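Local coordinates for protein lipase aflb (Neosartorya fumigata, PDB 6IDY) that probably hydrolyses the ester bonds of lipids such as triglycerides, at residues R388-L391 / D392-C395. Sequence-based numbering, arbitrary orientation.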
# COMPACT_ATOMS: atom_id res chain seq x y z
N ARG A 388 6.75 24.40 -1.54
CA ARG A 388 5.53 25.07 -2.03
C ARG A 388 4.42 25.00 -0.99
O ARG A 388 3.35 25.57 -1.19
CB ARG A 388 5.04 24.44 -3.34
CG ARG A 388 5.85 24.82 -4.57
CD ARG A 388 5.09 24.47 -5.84
NE ARG A 388 4.87 23.03 -5.99
CZ ARG A 388 5.49 22.25 -6.86
NH1 ARG A 388 6.38 22.76 -7.70
NH2 ARG A 388 5.22 20.95 -6.92
N LEU A 389 4.66 24.29 0.12
CA LEU A 389 3.66 24.13 1.17
C LEU A 389 3.88 25.07 2.34
O LEU A 389 5.02 25.45 2.63
CB LEU A 389 3.65 22.67 1.69
CG LEU A 389 3.39 21.54 0.69
CD1 LEU A 389 3.59 20.18 1.36
CD2 LEU A 389 1.99 21.62 0.11
N ASP A 390 2.79 25.41 3.05
CA ASP A 390 2.86 26.19 4.28
C ASP A 390 3.14 25.13 5.35
O ASP A 390 2.20 24.54 5.90
CB ASP A 390 1.53 26.93 4.53
CG ASP A 390 1.50 27.88 5.72
OD1 ASP A 390 2.44 27.82 6.56
OD2 ASP A 390 0.55 28.68 5.81
N LEU A 391 4.43 24.84 5.59
CA LEU A 391 4.86 23.79 6.53
C LEU A 391 4.48 24.05 7.98
O LEU A 391 4.25 23.08 8.69
CB LEU A 391 6.35 23.44 6.40
CG LEU A 391 6.80 22.80 5.07
CD1 LEU A 391 8.29 22.55 5.07
CD2 LEU A 391 6.06 21.49 4.80
N ASP A 392 4.34 25.31 8.42
CA ASP A 392 3.90 25.60 9.80
C ASP A 392 2.49 25.05 10.04
O ASP A 392 2.24 24.43 11.08
CB ASP A 392 3.96 27.11 10.10
CG ASP A 392 5.35 27.71 10.08
OD1 ASP A 392 6.28 27.08 10.64
OD2 ASP A 392 5.51 28.82 9.53
N VAL A 393 1.58 25.23 9.06
CA VAL A 393 0.20 24.75 9.12
C VAL A 393 0.18 23.22 8.92
O VAL A 393 -0.39 22.51 9.75
CB VAL A 393 -0.71 25.50 8.10
CG1 VAL A 393 -2.11 24.90 8.05
CG2 VAL A 393 -0.79 26.99 8.43
N VAL A 394 0.81 22.72 7.84
CA VAL A 394 0.84 21.29 7.50
C VAL A 394 1.49 20.44 8.62
O VAL A 394 0.87 19.46 9.06
CB VAL A 394 1.48 21.06 6.10
CG1 VAL A 394 1.72 19.58 5.83
CG2 VAL A 394 0.62 21.68 4.99
N CYS A 395 2.70 20.83 9.09
CA CYS A 395 3.41 20.09 10.14
C CYS A 395 2.72 20.17 11.51
O CYS A 395 2.91 19.27 12.33
CB CYS A 395 4.88 20.49 10.23
SG CYS A 395 5.82 20.19 8.70
O HOH W 1 5.21 28.07 6.84
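D390 and V393 meet at the start of a short helix, where the carboxylate lies obliquely across the valine and OD2 of D390 comes 3.4 Å from CG2 of V393. The acid reaches this place because its CG is anti to the backbone N (chi1 -175°), which sets the carboxylate beside its own carbonyl carbon, near the CG2 branch of V393. Its other oxygen, OD1 of D390, lies 3.7 Å from both D392 N and V393 N, too far for a direct capping bond, and reaches D392 N through a water: the water donates to OD1 of D390 at 2.8 Å, accepts from D392 N and gives a weak bond to D392 OD2. The two carboxylates thus share one water, which probably eases their like charges, 4.4 Å apart between D390 OD1 and D392 OD2.

Main-chain bonds set this turn. N of V394 donates to O of D390 at 3.0 Å, nearly straight (N-H...O 175°) and in the carbonyl plane, while V393 N adds a weak bond to the same oxygen. N of C395 donates to O of L391 at 2.8 Å. SG of C395 lies 4.0 Å from CB of L391.

Further out, L391 and V394 both pack on L369 of helix 368-379. The arrangement is a helix N-terminus with D390 at the N-cap position and C395, just past the first turn, joined by a disulfide to C350, next to helix 346-349.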